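Local coordinates for protein enoyl-CoA hydratase (Mycobacterium smegmatis, PDB 3PE8) that probably catalyses the reversible hydration of enoyl-CoA thioesters as a member of the crotonase family, and binds a zinc ion, at residues S120-R131 against M156-A165; V56-C67 against P94-V104. One frame throughout, in Å; residues are numbered along the deposited sequence. Where two conformers were deposited one is given.

Interaction 1 (S120-R131 against M156-A165); sequences SENAKFADTHAR and MSLTGDYLSA. With ZN (zinc ion), chain C.
An antiparallel strand pair of the crotonase fold, with the zinc ligand His129 just beyond it, joins 120-131 to 156-165. Phe125 and Leu163 form a hydrogen-bonded pair; Leu163 N gives the straighter bond to Phe125 O (2.8 Å, 171°). On the face opposite the Phe125 and Leu163 side chains, Lys124 lies over the Tyr162 ring. Its CD sits 3.7 Å from the ring centroid, nearly on the normal, as a CH-pi contact, and NZ adds a cation-pi interaction. A chi1 of 48° tucks Lys124 CG in over its own backbone, and the chain then runs extended across the ring. Ala126 CB touches Tyr162 CD1 obliquely. Further along, Ser157 OG donates to the anti lone pair of Asp127 OD2 at 2.7 Å, and Tyr209 of a neighbouring subunit also bonds this hydroxyl. Water joins Asp127 N to Met156 O and Asp161 O. The other carboxylate oxygen, Asp127 OD1, accepts from His129 N and His129 ND1, which reach it from opposite faces of its plane. Asp127 thus fixes the imidazole as a second-shell residue and would probably polarise it. At the far end of the ring, His129 NE2 binds zinc at 2.3 Å; Glu109 and two waters are its other ligands.

Interaction 2 (V56-C67 against P94-V104); sequences VVIVTGADPVFC and PVIGAINGAAV
Backbone hydrogen bonds join strands 56-61 and 95-99 as parallel neighbours in the central crotonase sheet. Val57 N bonds Pro94 O, Val57 O takes Ile96 N, Val59 N bonds Ile96 O at 2.8 Å, and Val59 O takes Ala98 N. Beyond these strands, strand 102-104 takes up the pairing: Ala102 O accepts from Cys67 N and Cys67 O accepts from Val104 N.

Side-chain polar bonds take over where the first two strands end. Thr60 OG1 donates to Ala98 O (2.7 Å). With chi1 at 58°, the amide of Asn100 folds back over its own backbone toward the loop after strand 56-61. There ND2 donates to the anti lone pair of Asp63 OD1 at 2.9 Å, and weakly to Val65 O. Asn100 OD1 accepts from Gly61 N, which lies above the carbonyl plane, and also meets the Phe66 ring at its edge. Asp63 OD2 is bonded to His180.

The apolar contacts are close. Val59 CG2 meets Val95 CG1, and Val56 CG1 meets Ile96 CD1 at 3.8 Å. Ile99 CD1 stands over the centre of one Phe66 face, 3.7 Å from the ring centroid.

The buried Asn100 amide therefore serves as both donor and acceptor, so its bonds hold the loop against the link between strands 95-99 and 102-104.

Overall arrangement
Interaction 2 comes first along the chain and closes before interaction 1 opens. Their centres lie about 15 Å apart, and both fall within the same crotonase-family region. Strands 56-61 and 95-99 of interaction 2 are neighbours in the larger mixed sheet. Strand 102-104 leads into the smaller sheet, where it runs beside strand 124-126 of interaction 1, with strand 163-164 on the other side. The two contacts touch directly: Lys124 O lies 2.9 Å from Ala103 N, and Ser120 N 3.0 Å from Ile99 O, both probable hydrogen bonds. The backbone is thus continuous in bonding from the central sheet to the strand that leads to the zinc site.

Interaction 1 (S120-R131 against M156-A165)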
loop_
_atom_site.group_PDB
_atom_site.type_symbol
_atom_site.label_atom_id
_atom_site.label_comp_id
_atom_site.label_asym_id
_atom_site.label_seq_id
_atom_site.Cartn_x
_atom_site.Cartn_y
_atom_site.Cartn_z
ATOM N N SER A 120 -13.806 27.046 -18.945
ATOM C CA SER A 120 -14.749 27.726 -19.816
ATOM C C SER A 120 -15.905 26.781 -20.184
ATOM O O SER A 120 -15.735 25.542 -20.250
ATOM C CB SER A 120 -13.997 28.155 -21.086
ATOM O OG SER A 120 -14.875 28.657 -22.040
ATOM N N GLU A 121 -17.060 27.385 -20.492
ATOM C CA GLU A 121 -18.193 26.677 -21.050
ATOM C C GLU A 121 -17.761 25.917 -22.328
ATOM O O GLU A 121 -18.358 24.907 -22.677
ATOM C CB GLU A 121 -19.321 27.676 -21.374
ATOM C CG GLU A 121 -18.906 28.716 -22.446
ATOM C CD GLU A 121 -19.769 29.979 -22.475
ATOM O OE1 GLU A 121 -20.951 29.928 -22.030
ATOM O OE2 GLU A 121 -19.266 31.040 -22.932
ATOM N N ASN A 122 -16.721 26.430 -22.981
ATOM C CA ASN A 122 -16.109 25.826 -24.191
ATOM C C ASN A 122 -15.101 24.729 -23.963
ATOM O O ASN A 122 -14.608 24.098 -24.917
ATOM C CB ASN A 122 -15.441 26.948 -24.995
ATOM C CG ASN A 122 -16.455 27.922 -25.525
ATOM O OD1 ASN A 122 -17.645 27.585 -25.645
ATOM N ND2 ASN A 122 -16.012 29.138 -25.849
ATOM N N ALA A 123 -14.742 24.496 -22.714
ATOM C CA ALA A 123 -13.769 23.434 -22.439
ATOM C C ALA A 123 -14.380 22.093 -22.758
ATOM O O ALA A 123 -15.584 21.871 -22.595
ATOM C CB ALA A 123 -13.361 23.478 -21.014
ATOM N N LYS A 124 -13.547 21.190 -23.211
ATOM C CA LYS A 124 -13.949 19.775 -23.358
ATOM C C LYS A 124 -12.726 18.932 -23.183
ATOM O O LYS A 124 -11.607 19.417 -23.347
ATOM C CB LYS A 124 -14.629 19.478 -24.687
ATOM C CG LYS A 124 -13.956 19.990 -25.879
ATOM C CD LYS A 124 -14.891 19.934 -27.099
ATOM C CE LYS A 124 -14.145 20.362 -28.342
ATOM N NZ LYS A 124 -15.047 20.433 -29.514
ATOM N N PHE A 125 -12.919 17.668 -22.825
ATOM C CA PHE A 125 -11.805 16.825 -22.391
ATOM C C PHE A 125 -11.924 15.484 -23.108
ATOM O O PHE A 125 -13.012 14.935 -23.221
ATOM C CB PHE A 125 -11.894 16.593 -20.877
ATOM C CG PHE A 125 -11.871 17.849 -20.070
ATOM C CD1 PHE A 125 -13.040 18.569 -19.799
ATOM C CD2 PHE A 125 -10.659 18.329 -19.602
ATOM C CE1 PHE A 125 -12.959 19.734 -19.025
ATOM C CE2 PHE A 125 -10.604 19.490 -18.864
ATOM C CZ PHE A 125 -11.731 20.184 -18.607
ATOM N N ALA A 126 -10.811 14.982 -23.606
ATOM C CA ALA A 126 -10.814 13.668 -24.284
ATOM C C ALA A 126 -9.504 12.953 -24.170
ATOM O O ALA A 126 -8.450 13.580 -24.056
ATOM C CB ALA A 126 -11.232 13.825 -25.796
ATOM N N ASP A 127 -9.586 11.621 -24.208
ATOM C CA ASP A 127 -8.432 10.753 -24.236
ATOM C C ASP A 127 -8.447 9.976 -25.527
ATOM O O ASP A 127 -9.310 9.105 -25.717
ATOM C CB ASP A 127 -8.439 9.793 -23.058
ATOM C CG ASP A 127 -7.266 8.838 -23.096
ATOM O OD1 ASP A 127 -6.310 9.146 -23.819
ATOM O OD2 ASP A 127 -7.303 7.753 -22.493
ATOM N N THR A 128 -7.528 10.277 -26.436
ATOM C CA THR A 128 -7.455 9.550 -27.689
ATOM C C THR A 128 -6.302 8.540 -27.781
ATOM O O THR A 128 -6.023 8.038 -28.885
ATOM C CB THR A 128 -7.389 10.507 -28.863
ATOM O OG1 THR A 128 -6.138 11.231 -28.850
ATOM C CG2 THR A 128 -8.580 11.452 -28.832
ATOM N N HIS A 129 -5.645 8.243 -26.643
ATOM C CA HIS A 129 -4.487 7.333 -26.653
ATOM C C HIS A 129 -4.815 6.078 -27.405
ATOM O O HIS A 129 -4.010 5.625 -28.256
ATOM C CB HIS A 129 -4.003 6.953 -25.229
ATOM C CG HIS A 129 -3.202 8.002 -24.519
ATOM N ND1 HIS A 129 -3.746 8.862 -23.590
ATOM C CD2 HIS A 129 -1.890 8.356 -24.628
ATOM C CE1 HIS A 129 -2.812 9.684 -23.147
ATOM N NE2 HIS A 129 -1.674 9.379 -23.740
ATOM N N ALA A 130 -5.954 5.460 -27.118
ATOM C CA ALA A 130 -6.262 4.174 -27.743
ATOM C C ALA A 130 -6.431 4.357 -29.246
ATOM O O ALA A 130 -5.856 3.586 -30.025
ATOM C CB ALA A 130 -7.491 3.527 -27.127
ATOM N N ARG A 131 -7.174 5.399 -29.631
ATOM C CA ARG A 131 -7.426 5.712 -31.032
ATOM C C ARG A 131 -6.131 5.862 -31.844
ATOM O O ARG A 131 -6.059 5.359 -32.962
ATOM C CB ARG A 131 -8.304 6.973 -31.144
ATOM C CG ARG A 131 -8.964 7.194 -32.494
ATOM C CD ARG A 131 -9.921 8.419 -32.469
ATOM N NE ARG A 131 -11.242 8.140 -31.883
ATOM C CZ ARG A 131 -12.025 9.064 -31.318
ATOM N NH1 ARG A 131 -11.628 10.328 -31.240
ATOM N NH2 ARG A 131 -13.208 8.726 -30.826
ATOM N N MET A 156 -14.359 7.390 -21.198
ATOM C CA MET A 156 -13.543 8.332 -21.961
ATOM C C MET A 156 -12.421 7.656 -22.736
ATOM O O MET A 156 -12.243 7.863 -23.946
ATOM C CB MET A 156 -12.961 9.395 -21.034
ATOM C CG MET A 156 -13.983 10.376 -20.534
ATOM S SD MET A 156 -13.394 11.585 -19.355
ATOM C CE MET A 156 -12.318 12.570 -20.427
ATOM N N SER A 157 -11.642 6.843 -22.051
ATOM C CA SER A 157 -10.456 6.229 -22.665
ATOM C C SER A 157 -10.780 5.230 -23.759
ATOM O O SER A 157 -10.067 5.117 -24.757
ATOM C CB SER A 157 -9.601 5.556 -21.616
ATOM O OG SER A 157 -8.998 6.527 -20.783
ATOM N N LEU A 158 -11.887 4.502 -23.590
ATOM C CA LEU A 158 -12.210 3.460 -24.552
ATOM C C LEU A 158 -13.018 3.986 -25.758
ATOM O O LEU A 158 -12.928 3.413 -26.840
ATOM C CB LEU A 158 -12.940 2.317 -23.864
ATOM C CG LEU A 158 -12.165 1.740 -22.674
ATOM C CD1 LEU A 158 -13.047 0.684 -21.988
ATOM C CD2 LEU A 158 -10.721 1.270 -23.076
ATOM N N THR A 159 -13.799 5.059 -25.564
ATOM C CA THR A 159 -14.552 5.681 -26.667
ATOM C C THR A 159 -13.766 6.733 -27.421
ATOM O O THR A 159 -13.945 6.866 -28.633
ATOM C CB THR A 159 -15.891 6.324 -26.216
ATOM O OG1 THR A 159 -15.610 7.439 -25.361
ATOM C CG2 THR A 159 -16.871 5.297 -25.539
ATOM N N GLY A 160 -12.929 7.486 -26.714
ATOM C CA GLY A 160 -12.277 8.670 -27.247
ATOM C C GLY A 160 -13.176 9.883 -27.371
ATOM O O GLY A 160 -12.766 10.896 -27.952
ATOM N N ASP A 161 -14.406 9.793 -26.859
ATOM C CA ASP A 161 -15.394 10.862 -27.004
ATOM C C ASP A 161 -15.072 12.032 -26.057
ATOM O O ASP A 161 -14.485 11.874 -24.967
ATOM C CB ASP A 161 -16.814 10.387 -26.612
ATOM C CG ASP A 161 -17.429 9.340 -27.535
ATOM O OD1 ASP A 161 -17.070 9.204 -28.726
ATOM O OD2 ASP A 161 -18.367 8.675 -27.003
ATOM N N TYR A 162 -15.552 13.209 -26.434
ATOM C CA TYR A 162 -15.397 14.368 -25.595
ATOM C C TYR A 162 -16.320 14.341 -24.383
ATOM O O TYR A 162 -17.515 13.931 -24.467
ATOM C CB TYR A 162 -15.705 15.645 -26.359
ATOM C CG TYR A 162 -14.647 16.133 -27.296
ATOM C CD1 TYR A 162 -13.410 16.525 -26.821
ATOM C CD2 TYR A 162 -14.926 16.281 -28.648
ATOM C CE1 TYR A 162 -12.427 17.005 -27.669
ATOM C CE2 TYR A 162 -13.927 16.786 -29.524
ATOM C CZ TYR A 162 -12.697 17.145 -28.997
ATOM O OH TYR A 162 -11.713 17.642 -29.837
ATOM N N LEU A 163 -15.783 14.810 -23.273
ATOM C CA LEU A 163 -16.513 15.132 -22.051
ATOM C C LEU A 163 -16.705 16.649 -22.035
ATOM O O LEU A 163 -15.726 17.400 -22.103
ATOM C CB LEU A 163 -15.729 14.696 -20.827
ATOM C CG LEU A 163 -16.414 14.869 -19.485
ATOM C CD1 LEU A 163 -17.559 13.868 -19.292
ATOM C CD2 LEU A 163 -15.385 14.831 -18.333
ATOM N N SER A 164 -17.947 17.095 -21.923
ATOM C CA SER A 164 -18.265 18.502 -21.865
ATOM C C SER A 164 -17.844 19.147 -20.578
ATOM O O SER A 164 -17.608 18.478 -19.562
ATOM C CB SER A 164 -19.779 18.691 -22.043
ATOM O OG SER A 164 -20.515 18.270 -20.880
ATOM N N ALA A 165 -17.796 20.474 -20.592
ATOM C CA ALA A 165 -17.466 21.223 -19.375
ATOM C C ALA A 165 -18.478 20.963 -18.261
ATOM O O ALA A 165 -18.065 20.799 -17.101
ATOM C CB ALA A 165 -17.349 22.746 -19.661
HETATM ZN ZN ZN C . -0.019 10.835 -22.964
HETATM O O HOH W 1 -18.211 22.052 -23.148
HETATM O O HOH W 2 -12.244 10.662 -24.225
HETATM O O HOH W 3 -9.308 6.667 -27.151
HETATM O O HOH W 4 -7.464 6.089 -24.751
HETATM O O HOH W 5 -12.481 13.080 -29.590
HETATM O O HOH W 6 0.060 12.045 -24.855
HETATM O O HOH W 7 1.645 10.003 -22.655
#

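Interaction 2 (V56-C67 against P94-V104)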
loop_
_atom_site.group_PDB
_atom_site.type_symbol
_atom_site.label_atom_id
_atom_site.label_comp_id
_atom_site.label_asym_id
_atom_site.label_seq_id
_atom_site.Cartn_x
_atom_site.Cartn_y
_atom_site.Cartn_z
ATOM N N VAL A 56 1.458 31.969 -6.896
ATOM C CA VAL A 56 0.465 31.110 -7.554
ATOM C C VAL A 56 0.719 31.131 -9.058
ATOM O O VAL A 56 1.164 32.161 -9.608
ATOM C CB VAL A 56 -1.016 31.580 -7.271
ATOM C CG1 VAL A 56 -2.053 30.735 -8.008
ATOM C CG2 VAL A 56 -1.297 31.572 -5.746
ATOM N N VAL A 57 0.538 29.974 -9.701
ATOM C CA VAL A 57 0.642 29.843 -11.155
ATOM C C VAL A 57 -0.743 29.550 -11.763
ATOM O O VAL A 57 -1.503 28.718 -11.209
ATOM C CB VAL A 57 1.624 28.700 -11.556
ATOM C CG1 VAL A 57 1.679 28.536 -13.074
ATOM C CG2 VAL A 57 3.064 28.983 -11.035
ATOM N N ILE A 58 -1.062 30.216 -12.880
ATOM C CA ILE A 58 -2.185 29.840 -13.741
ATOM C C ILE A 58 -1.628 29.305 -15.045
ATOM O O ILE A 58 -0.786 29.977 -15.663
ATOM C CB ILE A 58 -3.131 31.058 -14.019
ATOM C CG1 ILE A 58 -3.735 31.582 -12.715
ATOM C CG2 ILE A 58 -4.230 30.697 -15.050
ATOM C CD1 ILE A 58 -4.465 32.911 -12.842
ATOM N N VAL A 59 -2.119 28.152 -15.481
ATOM C CA VAL A 59 -1.761 27.607 -16.776
ATOM C C VAL A 59 -2.981 27.695 -17.681
ATOM O O VAL A 59 -4.060 27.261 -17.287
ATOM C CB VAL A 59 -1.298 26.136 -16.686
ATOM C CG1 VAL A 59 -1.049 25.533 -18.107
ATOM C CG2 VAL A 59 -0.007 25.990 -15.870
ATOM N N THR A 60 -2.803 28.231 -18.903
ATOM C CA THR A 60 -3.926 28.311 -19.831
ATOM C C THR A 60 -3.379 28.173 -21.226
ATOM O O THR A 60 -2.155 28.112 -21.409
ATOM C CB THR A 60 -4.754 29.597 -19.593
ATOM O OG1 THR A 60 -6.039 29.477 -20.224
ATOM C CG2 THR A 60 -4.056 30.877 -20.088
ATOM N N GLY A 61 -4.269 28.137 -22.202
ATOM C CA GLY A 61 -3.853 28.087 -23.610
ATOM C C GLY A 61 -4.328 29.277 -24.409
ATOM O O GLY A 61 -5.404 29.830 -24.146
ATOM N N ALA A 62 -3.561 29.640 -25.431
ATOM C CA ALA A 62 -4.041 30.570 -26.439
ATOM C C ALA A 62 -5.296 29.993 -27.081
ATOM O O ALA A 62 -5.338 28.808 -27.365
ATOM C CB ALA A 62 -2.950 30.821 -27.489
ATOM N N ASP A 63 -6.331 30.795 -27.285
ATOM C CA ASP A 63 -7.578 30.267 -27.839
ATOM C C ASP A 63 -7.400 29.713 -29.268
ATOM O O ASP A 63 -6.500 30.145 -30.006
ATOM C CB ASP A 63 -8.672 31.342 -27.860
ATOM C CG ASP A 63 -9.458 31.447 -26.541
ATOM O OD1 ASP A 63 -9.476 30.516 -25.735
ATOM O OD2 ASP A 63 -10.152 32.496 -26.376
ATOM N N PRO A 64 -8.285 28.788 -29.677
ATOM C CA PRO A 64 -9.466 28.303 -28.957
ATOM C C PRO A 64 -9.312 26.935 -28.319
ATOM O O PRO A 64 -10.302 26.413 -27.791
ATOM C CB PRO A 64 -10.491 28.227 -30.071
ATOM C CG PRO A 64 -9.642 27.677 -31.238
ATOM C CD PRO A 64 -8.307 28.372 -31.096
ATOM N N VAL A 65 -8.110 26.360 -28.363
ATOM C CA VAL A 65 -7.845 25.019 -27.840
ATOM C C VAL A 65 -6.968 25.184 -26.598
ATOM O O VAL A 65 -6.120 26.061 -26.566
ATOM C CB VAL A 65 -7.181 24.152 -28.916
ATOM C CG1 VAL A 65 -6.681 22.821 -28.325
ATOM C CG2 VAL A 65 -8.146 23.905 -30.097
ATOM N N PHE A 66 -7.175 24.394 -25.543
ATOM C CA PHE A 66 -6.251 24.405 -24.399
ATOM C C PHE A 66 -4.942 23.721 -24.808
ATOM O O PHE A 66 -3.888 24.378 -24.867
ATOM C CB PHE A 66 -6.858 23.760 -23.140
ATOM C CG PHE A 66 -5.853 23.553 -22.046
ATOM C CD1 PHE A 66 -5.428 24.623 -21.269
ATOM C CD2 PHE A 66 -5.365 22.299 -21.761
ATOM C CE1 PHE A 66 -4.506 24.449 -20.265
ATOM C CE2 PHE A 66 -4.465 22.105 -20.708
ATOM C CZ PHE A 66 -4.020 23.182 -19.981
ATOM N N CYS A 67 -5.016 22.443 -25.171
ATOM C CA CYS A 67 -3.838 21.665 -25.596
ATOM C C CYS A 67 -4.305 20.365 -26.237
ATOM O O CYS A 67 -5.002 19.585 -25.576
ATOM C CB CYS A 67 -2.928 21.361 -24.396
ATOM S SG CYS A 67 -1.467 20.423 -24.854
ATOM N N PRO A 94 0.691 26.661 -5.622
ATOM C CA PRO A 94 -0.439 26.133 -6.327
ATOM C C PRO A 94 -0.470 26.453 -7.816
ATOM O O PRO A 94 -0.121 27.553 -8.214
ATOM C CB PRO A 94 -1.630 26.824 -5.670
ATOM C CG PRO A 94 -1.160 27.349 -4.409
ATOM C CD PRO A 94 0.297 27.530 -4.505
ATOM N N VAL A 95 -0.919 25.482 -8.608
ATOM C CA VAL A 95 -1.091 25.606 -10.054
ATOM C C VAL A 95 -2.564 25.430 -10.400
ATOM O O VAL A 95 -3.159 24.386 -10.129
ATOM C CB VAL A 95 -0.273 24.563 -10.844
ATOM C CG1 VAL A 95 -0.501 24.730 -12.360
ATOM C CG2 VAL A 95 1.229 24.732 -10.546
ATOM N N ILE A 96 -3.150 26.473 -10.958
ATOM C CA ILE A 96 -4.556 26.529 -11.369
ATOM C C ILE A 96 -4.573 26.372 -12.882
ATOM O O ILE A 96 -3.894 27.124 -13.592
ATOM C CB ILE A 96 -5.213 27.877 -11.039
ATOM C CG1 ILE A 96 -5.283 28.080 -9.541
ATOM C CG2 ILE A 96 -6.665 27.943 -11.687
ATOM C CD1 ILE A 96 -5.487 29.565 -9.124
ATOM N N GLY A 97 -5.282 25.359 -13.374
ATOM C CA GLY A 97 -5.482 25.216 -14.822
ATOM C C GLY A 97 -6.748 25.914 -15.225
ATOM O O GLY A 97 -7.837 25.583 -14.688
ATOM N N ALA A 98 -6.647 26.879 -16.153
ATOM C CA ALA A 98 -7.814 27.591 -16.693
ATOM C C ALA A 98 -8.026 27.022 -18.080
ATOM O O ALA A 98 -7.333 27.382 -19.050
ATOM C CB ALA A 98 -7.573 29.105 -16.715
ATOM N N ILE A 99 -8.937 26.065 -18.154
ATOM C CA ILE A 99 -9.105 25.274 -19.393
ATOM C C ILE A 99 -10.054 26.001 -20.325
ATOM O O ILE A 99 -11.279 26.040 -20.090
ATOM C CB ILE A 99 -9.608 23.881 -19.085
ATOM C CG1 ILE A 99 -8.808 23.204 -17.943
ATOM C CG2 ILE A 99 -9.550 23.023 -20.373
ATOM C CD1 ILE A 99 -7.274 23.168 -18.196
ATOM N N ASN A 100 -9.493 26.551 -21.403
ATOM C CA ASN A 100 -10.195 27.464 -22.306
ATOM C C ASN A 100 -10.850 26.797 -23.516
ATOM O O ASN A 100 -11.552 27.446 -24.261
ATOM C CB ASN A 100 -9.234 28.541 -22.805
ATOM C CG ASN A 100 -8.026 27.952 -23.522
ATOM O OD1 ASN A 100 -7.205 27.270 -22.892
ATOM N ND2 ASN A 100 -7.915 28.186 -24.835
ATOM N N GLY A 101 -10.570 25.518 -23.734
ATOM C CA GLY A 101 -11.018 24.795 -24.913
ATOM C C GLY A 101 -10.624 23.333 -24.742
ATOM O O GLY A 101 -10.432 22.863 -23.605
ATOM N N ALA A 102 -10.501 22.624 -25.860
ATOM C CA ALA A 102 -10.218 21.196 -25.829
ATOM C C ALA A 102 -8.882 20.904 -25.149
ATOM O O ALA A 102 -7.875 21.578 -25.393
ATOM C CB ALA A 102 -10.226 20.602 -27.263
ATOM N N ALA A 103 -8.911 19.878 -24.299
ATOM C CA ALA A 103 -7.749 19.361 -23.568
ATOM C C ALA A 103 -7.751 17.860 -23.900
ATOM O O ALA A 103 -8.606 17.119 -23.436
ATOM C CB ALA A 103 -7.919 19.581 -22.082
ATOM N N VAL A 104 -6.849 17.454 -24.769
ATOM C CA VAL A 104 -6.883 16.140 -25.395
ATOM C C VAL A 104 -5.598 15.378 -25.173
ATOM O O VAL A 104 -4.522 15.885 -25.434
ATOM C CB VAL A 104 -7.185 16.273 -26.915
ATOM C CG1 VAL A 104 -7.296 14.874 -27.591
ATOM C CG2 VAL A 104 -8.475 17.092 -27.114
HETATM O O HOH W 8 -11.512 23.843 -28.339
HETATM O O HOH W 9 -12.571 27.705 -26.721
#